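PDB 5YVD: Nsp15 from Middle East respiratory syndrome-related coronavirus, which is a coronaviral endoribonuclease of the EndoU family that probably cleaves RNA at uridylates and assembles as a hexamer. Local coordinates for residues H73-V84 / Y94-C102. Sequence-based numbering, arbitrary orientation.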
# COMPACT_ATOMS: atom_id res chain seq x y z
N HIS A 73 -13.50 -28.75 -7.10
CA HIS A 73 -12.28 -28.67 -7.92
C HIS A 73 -12.03 -29.92 -8.77
O HIS A 73 -11.66 -29.81 -9.93
CB HIS A 73 -11.07 -28.39 -7.02
CG HIS A 73 -9.75 -28.51 -7.70
ND1 HIS A 73 -9.36 -27.70 -8.74
CD2 HIS A 73 -8.70 -29.32 -7.45
CE1 HIS A 73 -8.14 -28.02 -9.12
NE2 HIS A 73 -7.71 -29.00 -8.35
N ASN A 74 -12.27 -31.09 -8.22
CA ASN A 74 -12.05 -32.32 -8.95
C ASN A 74 -13.13 -32.62 -10.03
O ASN A 74 -12.85 -33.31 -11.01
CB ASN A 74 -11.92 -33.51 -7.99
CG ASN A 74 -10.67 -33.42 -7.11
OD1 ASN A 74 -9.85 -32.50 -7.23
ND2 ASN A 74 -10.53 -34.38 -6.20
N LEU A 75 -14.36 -32.11 -9.84
CA LEU A 75 -15.38 -32.12 -10.90
C LEU A 75 -15.17 -30.98 -11.89
O LEU A 75 -15.96 -30.80 -12.82
CB LEU A 75 -16.78 -32.00 -10.31
CG LEU A 75 -17.27 -33.03 -9.29
CD1 LEU A 75 -18.72 -32.74 -8.98
CD2 LEU A 75 -17.08 -34.46 -9.79
N GLN A 76 -14.11 -30.20 -11.68
CA GLN A 76 -13.77 -29.03 -12.47
C GLN A 76 -14.88 -27.98 -12.51
O GLN A 76 -15.26 -27.49 -13.59
CB GLN A 76 -13.37 -29.42 -13.89
CG GLN A 76 -12.14 -30.29 -13.98
CD GLN A 76 -12.14 -31.15 -15.23
OE1 GLN A 76 -13.20 -31.64 -15.67
NE2 GLN A 76 -10.97 -31.33 -15.82
N ALA A 77 -15.37 -27.63 -11.34
CA ALA A 77 -16.32 -26.52 -11.23
C ALA A 77 -15.57 -25.20 -11.30
O ALA A 77 -14.76 -24.91 -10.43
CB ALA A 77 -17.10 -26.62 -9.94
N ASP A 78 -15.85 -24.41 -12.33
CA ASP A 78 -15.17 -23.14 -12.56
C ASP A 78 -15.83 -21.96 -11.80
O ASP A 78 -15.14 -21.07 -11.34
CB ASP A 78 -15.09 -22.83 -14.08
CG ASP A 78 -14.39 -23.97 -14.88
OD1 ASP A 78 -13.14 -24.00 -15.00
OD2 ASP A 78 -15.11 -24.83 -15.41
N ILE A 79 -17.14 -21.98 -11.64
CA ILE A 79 -17.88 -20.83 -11.08
C ILE A 79 -19.25 -21.26 -10.53
O ILE A 79 -19.74 -22.35 -10.88
CB ILE A 79 -18.02 -19.76 -12.17
CG1 ILE A 79 -18.72 -18.50 -11.68
CG2 ILE A 79 -18.75 -20.31 -13.38
CD1 ILE A 79 -18.50 -17.33 -12.62
N CYS A 80 -19.86 -20.47 -9.65
CA CYS A 80 -21.15 -20.86 -9.10
C CYS A 80 -22.28 -19.96 -9.66
O CYS A 80 -22.05 -18.82 -10.04
CB CYS A 80 -21.13 -20.81 -7.56
SG CYS A 80 -20.17 -22.10 -6.71
N TYR A 81 -23.50 -20.50 -9.71
CA TYR A 81 -24.65 -19.80 -10.28
C TYR A 81 -25.52 -19.17 -9.23
O TYR A 81 -26.27 -19.85 -8.55
CB TYR A 81 -25.51 -20.76 -11.10
CG TYR A 81 -26.67 -20.09 -11.83
CD1 TYR A 81 -27.99 -20.23 -11.39
CD2 TYR A 81 -26.45 -19.33 -12.99
CE1 TYR A 81 -29.04 -19.64 -12.06
CE2 TYR A 81 -27.51 -18.73 -13.67
CZ TYR A 81 -28.81 -18.89 -13.20
OH TYR A 81 -29.88 -18.32 -13.88
N LYS A 82 -25.40 -17.86 -9.11
CA LYS A 82 -26.27 -17.05 -8.26
C LYS A 82 -25.97 -17.26 -6.79
O LYS A 82 -26.75 -16.86 -5.94
CB LYS A 82 -27.75 -17.26 -8.59
CG LYS A 82 -28.22 -16.44 -9.78
CD LYS A 82 -29.69 -16.73 -10.08
CE LYS A 82 -30.43 -15.48 -10.54
NZ LYS A 82 -29.82 -14.90 -11.77
N PHE A 83 -24.81 -17.82 -6.51
CA PHE A 83 -24.31 -17.84 -5.15
C PHE A 83 -22.80 -17.84 -5.19
O PHE A 83 -22.19 -17.97 -6.23
CB PHE A 83 -24.85 -19.05 -4.34
CG PHE A 83 -24.32 -20.39 -4.80
CD1 PHE A 83 -24.90 -21.05 -5.87
CD2 PHE A 83 -23.25 -20.99 -4.16
CE1 PHE A 83 -24.40 -22.26 -6.30
CE2 PHE A 83 -22.76 -22.22 -4.59
CZ PHE A 83 -23.34 -22.85 -5.66
N VAL A 84 -22.20 -17.70 -4.03
CA VAL A 84 -20.76 -17.62 -3.91
C VAL A 84 -20.39 -18.36 -2.65
O VAL A 84 -21.14 -18.36 -1.67
CB VAL A 84 -20.33 -16.14 -3.87
CG1 VAL A 84 -20.11 -15.65 -2.44
CG2 VAL A 84 -19.10 -15.93 -4.74
N TYR A 94 -14.25 -19.39 -3.59
CA TYR A 94 -13.90 -20.45 -4.51
C TYR A 94 -13.98 -19.83 -5.90
O TYR A 94 -15.04 -19.35 -6.29
CB TYR A 94 -14.81 -21.67 -4.36
CG TYR A 94 -14.50 -22.78 -5.36
CD1 TYR A 94 -15.11 -22.80 -6.59
CD2 TYR A 94 -13.59 -23.78 -5.06
CE1 TYR A 94 -14.85 -23.80 -7.51
CE2 TYR A 94 -13.33 -24.79 -5.98
CZ TYR A 94 -13.96 -24.79 -7.20
OH TYR A 94 -13.72 -25.77 -8.13
N GLY A 95 -12.85 -19.82 -6.62
CA GLY A 95 -12.76 -19.20 -7.93
C GLY A 95 -12.52 -17.71 -7.78
O GLY A 95 -12.12 -17.26 -6.71
N THR A 96 -12.78 -16.96 -8.86
CA THR A 96 -12.45 -15.54 -8.95
C THR A 96 -13.54 -14.69 -9.59
O THR A 96 -13.65 -13.50 -9.29
CB THR A 96 -11.25 -15.36 -9.87
OG1 THR A 96 -11.45 -16.16 -11.04
CG2 THR A 96 -9.96 -15.76 -9.17
N ALA A 97 -14.30 -15.27 -10.52
CA ALA A 97 -15.46 -14.58 -11.07
C ALA A 97 -16.70 -15.10 -10.38
O ALA A 97 -16.65 -16.10 -9.69
CB ALA A 97 -15.56 -14.79 -12.58
N THR A 98 -17.81 -14.41 -10.61
CA THR A 98 -19.06 -14.71 -9.96
C THR A 98 -20.23 -14.55 -10.97
O THR A 98 -20.05 -14.01 -12.07
CB THR A 98 -19.19 -13.78 -8.75
OG1 THR A 98 -19.94 -14.42 -7.72
CG2 THR A 98 -19.86 -12.50 -9.13
N ILE A 99 -21.41 -15.06 -10.62
CA ILE A 99 -22.59 -14.95 -11.49
C ILE A 99 -23.83 -14.59 -10.67
O ILE A 99 -24.26 -15.34 -9.79
CB ILE A 99 -22.88 -16.25 -12.24
CG1 ILE A 99 -21.74 -16.57 -13.22
CG2 ILE A 99 -24.19 -16.14 -13.01
CD1 ILE A 99 -21.74 -17.99 -13.72
N GLY A 100 -24.38 -13.42 -10.97
CA GLY A 100 -25.57 -12.95 -10.32
C GLY A 100 -25.37 -12.75 -8.85
O GLY A 100 -26.26 -13.05 -8.07
N VAL A 101 -24.21 -12.23 -8.46
CA VAL A 101 -23.95 -11.96 -7.03
C VAL A 101 -23.43 -10.55 -6.75
O VAL A 101 -23.87 -9.91 -5.81
CB VAL A 101 -22.95 -12.99 -6.46
CG1 VAL A 101 -22.64 -12.69 -5.01
CG2 VAL A 101 -23.51 -14.39 -6.58
N CYS A 102 -22.45 -10.08 -7.53
CA CYS A 102 -21.82 -8.78 -7.33
C CYS A 102 -21.53 -8.20 -8.72
O CYS A 102 -20.91 -8.87 -9.56
CB CYS A 102 -20.54 -8.94 -6.52
SG CYS A 102 -19.41 -7.52 -6.41
O HOH W 1 -13.69 -18.21 -11.60
O HOH W 2 -21.08 -16.95 -8.24
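I79 and I99 form the apolar centre, their side chains crossing at about a right angle. With CG1 trans to the backbone N (chi1 -178°), I79 extends CD1 to I99 CG1 and CD1, and on to A97 CB at 3.9 Å. I99 CG2 reaches CD2 of the Y81 ring, while I115 of strand 115-118 also touches I99. Beyond this, V101 CG2 lies against the K82-F83 peptide, and V84 CG2 meets T98 OG1. Here a weak hydrogen bond, K82 N to I99 O (2.8 Å, 129° at the hydrogen), links the two backbones. Nearby, a water donates to C80 O and F83 O and accepts from T98 OG1 (2.8 Å) and I99 N. A second water joins D78 O to T96 N. At the far end the Y94 side chain, which packs on F69 and L72 of helix 69-74 and on A77 CB, donates its OH to A77 O (2.7 Å), in the carbonyl plane on a lone pair, just past the Schellman motif closing that helix. G95 N hydrogen-bonds N38 OD1 of a neighbouring subunit. Within the chain, strand 79-80 is an outer strand of the middle-domain sheet, yet side chain and solvent hold the 94-102 loop to it more than regular backbone pairing.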